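Local coordinates for Alpha/beta hydrolase (Pectobacterium atrosepticum SCRI1043, PDB 3BDV), which is a putative serine hydrolase of the alpha/beta-hydrolase fold, probably hydrolysing a substrate not yet identified, and binds calcium, at residues A100-V105 with S122-P127; Q16-V21 with I186-R191; A106-M111 with D136-F141. One frame throughout, in Å; residues are numbered along the deposited sequence. Where two conformers were deposited one is given.

Interaction 1: A100-V105 with S122-P127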
loop_
_atom_site.group_PDB
_atom_site.type_symbol
_atom_site.label_atom_id
_atom_site.label_comp_id
_atom_site.label_asym_id
_atom_site.label_seq_id
_atom_site.Cartn_x
_atom_site.Cartn_y
_atom_site.Cartn_z
ATOM N N ALA A 100 12.154 -0.873 -0.591
ATOM C CA ALA A 100 12.455 -1.985 0.340
ATOM C C ALA A 100 11.349 -3.023 0.294
ATOM O O ALA A 100 11.624 -4.225 0.425
ATOM C CB ALA A 100 12.602 -1.462 1.778
ATOM N N GLY A 101 10.108 -2.561 0.116
ATOM C CA GLY A 101 8.932 -3.445 0.175
ATOM C C GLY A 101 7.686 -2.708 -0.246
ATOM O O GLY A 101 7.692 -1.468 -0.370
ATOM N N VAL A 102 6.630 -3.457 -0.518
ATOM C CA VAL A 102 5.357 -2.833 -0.837
ATOM C C VAL A 102 4.245 -3.565 -0.117
ATOM O O VAL A 102 4.280 -4.777 0.095
ATOM C CB VAL A 102 5.064 -2.731 -2.375
ATOM C CG1 VAL A 102 6.118 -1.895 -3.103
ATOM C CG2 VAL A 102 4.923 -4.098 -2.987
HETATM N N MSE A 103 3.290 -2.781 0.349
HETATM C CA MSE A 103 2.091 -3.264 1.058
HETATM C C MSE A 103 0.914 -2.864 0.201
HETATM O O MSE A 103 0.712 -1.658 -0.036
HETATM C CB MSE A 103 1.992 -2.637 2.459
HETATM C CG MSE A 103 0.746 -2.934 3.138
HETATM SE SE MSE A 103 0.982 -2.585 5.052
HETATM C CE MSE A 103 -0.816 -2.534 5.612
ATOM N N LEU A 104 0.181 -3.859 -0.294
ATOM C CA LEU A 104 -0.918 -3.708 -1.269
ATOM C C LEU A 104 -2.221 -4.017 -0.542
ATOM O O LEU A 104 -2.547 -5.147 -0.243
ATOM C CB LEU A 104 -0.752 -4.627 -2.477
ATOM C CG LEU A 104 0.593 -4.498 -3.162
ATOM C CD1 LEU A 104 0.838 -5.453 -4.378
ATOM C CD2 LEU A 104 0.814 -3.033 -3.572
ATOM N N VAL A 105 -2.993 -2.973 -0.286
ATOM C CA VAL A 105 -4.195 -3.143 0.495
ATOM C C VAL A 105 -5.391 -3.008 -0.434
ATOM O O VAL A 105 -5.589 -1.954 -1.035
ATOM C CB VAL A 105 -4.300 -2.070 1.600
ATOM C CG1 VAL A 105 -5.659 -2.269 2.398
ATOM C CG2 VAL A 105 -3.046 -2.106 2.513
ATOM N N SER A 122 3.451 -11.530 -12.565
ATOM C CA SER A 122 4.811 -11.998 -12.364
ATOM C C SER A 122 5.373 -11.419 -11.066
ATOM O O SER A 122 4.892 -10.385 -10.559
ATOM C CB SER A 122 5.684 -11.674 -13.585
ATOM O OG SER A 122 5.600 -10.320 -13.950
ATOM N N PRO A 123 6.376 -12.095 -10.505
ATOM C CA PRO A 123 6.893 -11.705 -9.215
ATOM C C PRO A 123 7.394 -10.304 -9.122
ATOM O O PRO A 123 8.090 -9.811 -10.027
ATOM C CB PRO A 123 8.032 -12.687 -8.979
ATOM C CG PRO A 123 7.708 -13.829 -9.789
ATOM C CD PRO A 123 7.088 -13.269 -11.020
ATOM N N LEU A 124 7.083 -9.673 -8.005
ATOM C CA LEU A 124 7.598 -8.362 -7.716
ATOM C C LEU A 124 9.042 -8.577 -7.198
ATOM O O LEU A 124 9.344 -9.533 -6.477
ATOM C CB LEU A 124 6.762 -7.633 -6.679
ATOM C CG LEU A 124 5.332 -7.312 -7.165
ATOM C CD1 LEU A 124 4.536 -6.595 -6.106
ATOM C CD2 LEU A 124 5.397 -6.489 -8.431
ATOM N N SER A 125 9.928 -7.691 -7.578
ATOM C CA SER A 125 11.327 -7.896 -7.240
ATOM C C SER A 125 11.593 -7.607 -5.755
ATOM O O SER A 125 12.720 -7.759 -5.301
ATOM C CB SER A 125 12.183 -6.985 -8.116
ATOM O OG SER A 125 11.858 -5.618 -7.877
ATOM N N VAL A 126 10.580 -7.170 -5.005
ATOM C CA VAL A 126 10.788 -6.812 -3.594
ATOM C C VAL A 126 9.771 -7.506 -2.744
ATOM O O VAL A 126 8.696 -7.875 -3.238
ATOM C CB VAL A 126 10.615 -5.317 -3.366
ATOM C CG1 VAL A 126 11.621 -4.555 -4.214
ATOM C CG2 VAL A 126 9.163 -4.894 -3.695
ATOM N N PRO A 127 10.062 -7.648 -1.448
ATOM C CA PRO A 127 9.071 -8.198 -0.534
ATOM C C PRO A 127 7.740 -7.449 -0.557
ATOM O O PRO A 127 7.708 -6.205 -0.495
ATOM C CB PRO A 127 9.767 -8.097 0.848
ATOM C CG PRO A 127 11.232 -8.153 0.494
ATOM C CD PRO A 127 11.354 -7.390 -0.770
#
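The carbonyl oxygen of Pro127 is met by two hydrogens of the neighbouring strand, one polar and one on carbon. Val102 N gives the true hydrogen bond, 3.0 Å to Pro127 O, with an N-H...O angle of 155°. The N-H arrives in the plane of the carbonyl and almost along the C=O line, at 160°. Gly101 adds a weaker CA-H...O contact, its CA 3.1 Å from Pro127 O. This is where two neighbouring strands of the parallel sheet of the alpha/beta-hydrolase fold come together: 122-127 is the final approach to strand 128-132, and Val102 pairs again with Leu129 once that strand has started. On its other edge, strand 99-105 is bonded to strand 76-81 through Ala100, Gly101 and Met103.

Below the polar link, branched side chains interlock. Val102 has CG1 anti to its carbonyl carbon and CG2 in the crowded position between N and C. That CG2 meets Leu124 CD1 at 4.0 Å, the two side chains crossing at about a right angle. The same Leu124 methyl also meets the tip of Leu104, CD1 to CD1 at 4.2 Å, so one branch of the loop residue serves two residues on one face of the strand. Val126 uses CG2: it lies 4.1 Å from Gly101 CA and 4.3 Å from Val102 CG1. Helix 83-93 covers this layer, with Val92 on Val102, Ala85 on Leu104 and Gln93 on Leu124.

Strand pairing does not extend back to the proline nitrogen, which carries no hydrogen to offer. What Ala100 O meets there instead is the ring methylene Pro127 CD, at 3.4 Å.

Interaction 2: Q16-V21 with I186-R191. With EDO (1,2-ethanediol), chain G.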
loop_
_atom_site.group_PDB
_atom_site.type_symbol
_atom_site.label_atom_id
_atom_site.label_comp_id
_atom_site.label_asym_id
_atom_site.label_seq_id
_atom_site.Cartn_x
_atom_site.Cartn_y
_atom_site.Cartn_z
ATOM N N GLN A 16 13.202 5.379 11.691
ATOM C CA GLN A 16 14.587 5.872 11.739
ATOM C C GLN A 16 15.400 5.449 10.507
ATOM O O GLN A 16 16.438 6.054 10.225
ATOM C CB GLN A 16 15.339 5.365 12.973
ATOM C CG GLN A 16 14.611 5.465 14.293
ATOM C CD GLN A 16 14.557 6.861 14.839
ATOM O OE1 GLN A 16 14.167 7.806 14.152
ATOM N NE2 GLN A 16 14.940 7.001 16.105
ATOM N N GLN A 17 14.969 4.382 9.823
ATOM C CA GLN A 17 15.730 3.820 8.708
ATOM C C GLN A 17 14.972 3.566 7.394
ATOM O O GLN A 17 15.591 3.397 6.364
ATOM C CB GLN A 17 16.357 2.514 9.142
ATOM C CG GLN A 17 17.434 2.652 10.217
ATOM C CD GLN A 17 18.184 1.343 10.398
ATOM O OE1 GLN A 17 18.768 0.828 9.456
ATOM N NE2 GLN A 17 18.153 0.792 11.606
ATOM N N LEU A 18 13.643 3.490 7.447
ATOM C CA LEU A 18 12.804 3.294 6.269
ATOM C C LEU A 18 11.759 4.386 6.218
ATOM O O LEU A 18 11.292 4.828 7.247
ATOM C CB LEU A 18 12.054 1.958 6.332
ATOM C CG LEU A 18 12.926 0.714 6.371
ATOM C CD1 LEU A 18 12.097 -0.549 6.573
ATOM C CD2 LEU A 18 13.785 0.627 5.081
ATOM N N THR A 19 11.371 4.770 5.011
ATOM C CA THR A 19 10.357 5.791 4.849
ATOM C C THR A 19 9.089 5.160 4.308
ATOM O O THR A 19 9.137 4.464 3.280
ATOM C CB THR A 19 10.870 6.864 3.865
ATOM O OG1 THR A 19 11.972 7.550 4.465
ATOM C CG2 THR A 19 9.795 7.870 3.502
HETATM N N MSE A 20 7.977 5.384 4.984
HETATM C CA MSE A 20 6.696 4.926 4.477
HETATM C C MSE A 20 6.159 5.948 3.502
HETATM O O MSE A 20 6.114 7.129 3.821
HETATM C CB MSE A 20 5.678 4.817 5.595
HETATM C CG MSE A 20 6.095 3.988 6.761
HETATM SE SE MSE A 20 6.705 2.225 6.395
HETATM C CE MSE A 20 6.586 1.485 8.179
ATOM N N VAL A 21 5.701 5.477 2.347
ATOM C CA VAL A 21 5.016 6.321 1.367
ATOM C C VAL A 21 3.567 5.837 1.157
ATOM O O VAL A 21 3.359 4.754 0.628
ATOM C CB VAL A 21 5.792 6.394 0.044
ATOM C CG1 VAL A 21 5.065 7.316 -0.903
ATOM C CG2 VAL A 21 7.230 6.901 0.283
ATOM N N ILE A 186 11.829 -6.567 9.327
ATOM C CA ILE A 186 12.750 -7.475 8.620
ATOM C C ILE A 186 13.353 -6.792 7.405
ATOM O O ILE A 186 14.269 -7.315 6.817
ATOM C CB ILE A 186 12.122 -8.853 8.254
ATOM C CG1 ILE A 186 10.868 -8.741 7.432
ATOM C CG2 ILE A 186 11.780 -9.630 9.550
ATOM C CD1 ILE A 186 10.464 -10.038 6.763
ATOM N N LEU A 187 12.883 -5.614 7.055
ATOM C CA LEU A 187 13.494 -4.870 5.962
ATOM C C LEU A 187 14.454 -3.784 6.422
ATOM O O LEU A 187 15.056 -3.085 5.590
ATOM C CB LEU A 187 12.380 -4.247 5.114
ATOM C CG LEU A 187 11.313 -5.194 4.548
ATOM C CD1 LEU A 187 10.203 -4.442 3.842
ATOM C CD2 LEU A 187 11.983 -6.292 3.662
ATOM N N ILE A 188 14.572 -3.575 7.724
ATOM C CA ILE A 188 15.454 -2.520 8.247
ATOM C C ILE A 188 16.908 -2.920 7.954
ATOM O O ILE A 188 17.266 -4.055 8.192
ATOM C CB ILE A 188 15.240 -2.327 9.751
ATOM C CG1 ILE A 188 13.896 -1.658 9.993
ATOM C CG2 ILE A 188 16.323 -1.432 10.370
ATOM C CD1 ILE A 188 13.503 -1.651 11.453
ATOM N N PRO A 189 17.709 -2.023 7.357
ATOM C CA PRO A 189 19.135 -2.337 7.068
ATOM C C PRO A 189 19.995 -2.701 8.272
ATOM O O PRO A 189 20.779 -3.654 8.171
ATOM C CB PRO A 189 19.657 -1.057 6.404
ATOM C CG PRO A 189 18.462 -0.473 5.788
ATOM C CD PRO A 189 17.333 -0.727 6.779
ATOM N N ASN A 190 19.840 -1.966 9.384
ATOM C CA ASN A 190 20.621 -2.162 10.613
ATOM C C ASN A 190 19.722 -2.397 11.809
ATOM O O ASN A 190 19.310 -1.458 12.475
ATOM C CB ASN A 190 21.480 -0.937 10.870
ATOM C CG ASN A 190 22.441 -0.676 9.738
ATOM O OD1 ASN A 190 23.292 -1.528 9.458
ATOM N ND2 ASN A 190 22.344 0.495 9.099
ATOM N N ARG A 191 19.460 -3.662 12.079
ATOM C CA ARG A 191 18.501 -4.062 13.103
ATOM C C ARG A 191 19.308 -4.734 14.227
ATOM O O ARG A 191 20.166 -5.605 13.975
ATOM C CB ARG A 191 17.464 -5.009 12.461
ATOM C CG ARG A 191 16.083 -5.123 13.166
ATOM C CD ARG A 191 15.419 -6.395 12.703
ATOM N NE ARG A 191 14.249 -6.799 13.493
ATOM C CZ ARG A 191 13.592 -7.941 13.275
ATOM N NH1 ARG A 191 14.008 -8.728 12.294
ATOM N NH2 ARG A 191 12.506 -8.297 14.010
ATOM O OXT ARG A 191 19.150 -4.415 15.419
HETATM C C1 EDO G . 14.866 -9.030 4.080
HETATM O O1 EDO G . 15.921 -8.051 4.296
HETATM C C2 EDO G . 15.235 -10.392 4.675
HETATM O O2 EDO G . 15.478 -10.223 6.080
#
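Gln17 sets CG anti to its carbonyl carbon (chi1 -67°) and runs on extended through CD (chi2 -169°), carrying its amide out to the backbone of Asn190; chi3 of 58° then turns the amide so that both ends are used. Gln17 OE1 takes the N-H of Asn190 at 3.0 Å, in the amide plane and on a lone pair. Gln17 NE2 gives a shorter, straighter bond to Asn190 O, 2.7 Å long. That acceptor lies in the plane of the Gln17 amide, although the donor sits above the plane of the Asn190 carbonyl. Two bonds to a single residue fix the amide flip as well as its position.

Ile188 presses its branch methyl against the same group, CG2 lying just 3.1 Å from Gln17 NE2, while the ring of Pro189 runs alongside the Gln17 chain in the opposite direction. Leu18 handles the apolar half: its CD1 lies 4.0 Å from Leu187 CB and equally 4.0 Å from Ile188 CG1. At the start of the tail, a 1,2-ethanediol, probably from the crystallisation liquor, bonds through both hydroxyls to Ile186 O.

The contact lies at the surface, where the C-terminal tail leaving helix 174-185 closes against the loop leading into strand 19-23, beside the N-terminal ends of strands 19-23 and 99-105 in the parallel sheet of an alpha/beta hydrolase.

Interaction 3: A106-M111 with D136-F141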
loop_
_atom_site.group_PDB
_atom_site.type_symbol
_atom_site.label_atom_id
_atom_site.label_comp_id
_atom_site.label_asym_id
_atom_site.label_seq_id
_atom_site.Cartn_x
_atom_site.Cartn_y
_atom_site.Cartn_z
ATOM N N ALA A 106 -6.159 -4.081 -0.566
ATOM C CA ALA A 106 -7.316 -4.100 -1.494
ATOM C C ALA A 106 -6.886 -3.657 -2.906
ATOM O O ALA A 106 -7.479 -2.759 -3.512
ATOM C CB ALA A 106 -8.502 -3.243 -0.974
ATOM N N PRO A 107 -5.866 -4.323 -3.464
ATOM C CA PRO A 107 -5.520 -4.015 -4.845
ATOM C C PRO A 107 -6.740 -4.285 -5.712
ATOM O O PRO A 107 -7.462 -5.255 -5.476
ATOM C CB PRO A 107 -4.401 -5.001 -5.156
ATOM C CG PRO A 107 -4.631 -6.076 -4.347
ATOM C CD PRO A 107 -5.160 -5.535 -3.023
ATOM N N ALA A 108 -6.982 -3.426 -6.697
ATOM C CA ALA A 108 -8.091 -3.644 -7.593
ATOM C C ALA A 108 -7.691 -4.652 -8.702
ATOM O O ALA A 108 -6.546 -4.693 -9.104
ATOM C CB ALA A 108 -8.543 -2.299 -8.182
ATOM N N GLU A 109 -8.664 -5.389 -9.218
ATOM C CA GLU A 109 -8.487 -6.160 -10.433
ATOM C C GLU A 109 -8.130 -5.182 -11.554
ATOM O O GLU A 109 -8.858 -4.219 -11.812
ATOM C CB GLU A 109 -9.800 -6.922 -10.731
ATOM C CG GLU A 109 -9.759 -7.826 -11.917
ATOM C CD GLU A 109 -8.905 -9.055 -11.695
ATOM O OE1 GLU A 109 -9.267 -9.888 -10.838
ATOM O OE2 GLU A 109 -7.888 -9.195 -12.389
ATOM N N PRO A 110 -6.982 -5.403 -12.216
ATOM C CA PRO A 110 -6.608 -4.436 -13.273
ATOM C C PRO A 110 -7.648 -4.103 -14.365
ATOM O O PRO A 110 -7.765 -2.948 -14.820
ATOM C CB PRO A 110 -5.357 -5.072 -13.845
ATOM C CG PRO A 110 -4.756 -5.773 -12.701
ATOM C CD PRO A 110 -5.887 -6.356 -11.960
HETATM N N MSE A 111 -8.479 -5.062 -14.709
HETATM C CA MSE A 111 -9.491 -4.812 -15.720
HETATM C C MSE A 111 -10.474 -3.734 -15.306
HETATM O O MSE A 111 -10.991 -3.019 -16.180
HETATM C CB MSE A 111 -10.204 -6.126 -16.077
HETATM C CG MSE A 111 -11.367 -6.031 -17.072
HETATM SE SE MSE A 111 -10.626 -6.071 -18.810
HETATM C CE MSE A 111 -10.126 -7.981 -18.896
ATOM N N ASP A 136 -15.041 -7.047 -1.440
ATOM C CA ASP A 136 -14.486 -5.855 -2.058
ATOM C C ASP A 136 -15.043 -5.800 -3.468
ATOM O O ASP A 136 -14.747 -6.678 -4.258
ATOM C CB ASP A 136 -12.969 -5.992 -2.125
ATOM C CG ASP A 136 -12.308 -4.813 -2.760
ATOM O OD1 ASP A 136 -13.021 -3.932 -3.287
ATOM O OD2 ASP A 136 -11.063 -4.757 -2.728
ATOM N N PRO A 137 -15.790 -4.756 -3.809
ATOM C CA PRO A 137 -16.354 -4.729 -5.176
ATOM C C PRO A 137 -15.355 -4.774 -6.312
ATOM O O PRO A 137 -15.725 -5.169 -7.422
ATOM C CB PRO A 137 -17.147 -3.420 -5.181
ATOM C CG PRO A 137 -17.609 -3.303 -3.760
ATOM C CD PRO A 137 -16.372 -3.662 -2.991
ATOM N N LEU A 138 -14.126 -4.359 -6.063
ATOM C CA LEU A 138 -13.166 -4.243 -7.159
ATOM C C LEU A 138 -12.233 -5.426 -7.269
ATOM O O LEU A 138 -11.501 -5.493 -8.235
ATOM C CB LEU A 138 -12.358 -2.937 -7.053
ATOM C CG LEU A 138 -13.214 -1.677 -7.090
ATOM C CD1 LEU A 138 -12.398 -0.419 -7.261
ATOM C CD2 LEU A 138 -14.321 -1.866 -8.166
HETATM N N MSE A 139 -12.284 -6.382 -6.341
HETATM C CA MSE A 139 -11.412 -7.549 -6.398
HETATM C C MSE A 139 -11.993 -8.730 -5.646
HETATM O O MSE A 139 -12.228 -8.644 -4.448
HETATM C CB MSE A 139 -10.007 -7.185 -5.862
HETATM C CG MSE A 139 -8.991 -8.320 -5.849
HETATM SE SE MSE A 139 -8.271 -8.815 -7.537
HETATM C CE MSE A 139 -6.640 -7.700 -7.566
ATOM N N SER A 140 -12.275 -9.826 -6.349
ATOM C CA SER A 140 -12.792 -11.030 -5.649
ATOM C C SER A 140 -11.655 -11.619 -4.848
ATOM O O SER A 140 -10.477 -11.457 -5.199
ATOM C CB SER A 140 -13.335 -12.118 -6.593
ATOM O OG SER A 140 -12.337 -12.705 -7.397
ATOM N N PHE A 141 -11.994 -12.322 -3.781
ATOM C CA PHE A 141 -10.946 -12.952 -2.981
ATOM C C PHE A 141 -10.127 -13.980 -3.761
ATOM O O PHE A 141 -8.896 -14.047 -3.632
ATOM C CB PHE A 141 -11.527 -13.577 -1.713
ATOM C CG PHE A 141 -10.471 -14.106 -0.810
ATOM C CD1 PHE A 141 -9.721 -13.233 -0.055
ATOM C CD2 PHE A 141 -10.177 -15.459 -0.772
ATOM C CE1 PHE A 141 -8.688 -13.705 0.772
ATOM C CE2 PHE A 141 -9.154 -15.943 0.028
ATOM C CZ PHE A 141 -8.408 -15.067 0.797
HETATM O O HOH W 1 -10.063 -3.148 -4.618
HETATM O O HOH W 2 -11.605 -9.693 -9.383
#
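Met139, a selenomethionine, and Glu109 cross at about a right angle. The Met139 chain leaves with CG anti to the backbone N, then bends at chi2 (75°) and again at chi3 (93°). This curls Met139 CE over the other backbone, 3.3 Å from Pro107 O and 3.4 Å from Ala108 O. Met139 SE lies 3.6 Å from Glu109 OE1, so the bent chain fills the angle between the Glu109 side chain and the main chain before it. The bond that joins the two backbones runs from Glu109 N to Leu138 O, 3.0 Å and nearly straight at 167°, with the donor above the carbonyl plane. Beside it Ala108 CB and Leu138 CB meet at 4.0 Å. Leu138 also touches Ser82, in a sequence that fits a nucleophile elbow.

Both carboxylates also have partners beyond the two segments. Glu109 is bent at chi2 and held by Arg143 in a salt bridge and by Trp147 NE1, while a water links its OE1 to Ser140 N, the N-cap of helix 141-151. Asp136 closes an Asx turn, OD1 taking Leu138 N at 3.0 Å from above the carboxylate plane, and a second water lies within bonding distance of both Asp136 OD2 and Ala106 O. Because OD1 also bonds His163 ND1, as in the acid-histidine pair of serine hydrolases, these contacts probably keep buried Asp136 ionised and oriented toward that histidine.

How the interactions relate
Strand 99-105 and its continuation tie interactions 1 and 3 together: 100-105 runs straight into 106-111, and along the chain the four segments alternate, with centres about 17 Å apart. Interaction 1, partly buried, serves the sheet itself, with one main-chain bond and branched aliphatic side chains. Interaction 3 is buried beyond the strand's C-terminal end, where carboxylates, waters and a selenomethionine do the work. Interaction 2, a surface contact held chiefly by a side-chain amide, lies on the opposite side of the chain's centre from interaction 3, about 29 Å between centres. It does touch interaction 1: Leu187 packs on Ala100, Gly101 and Pro127, so the C-terminal tail also covers the start of that strand pair.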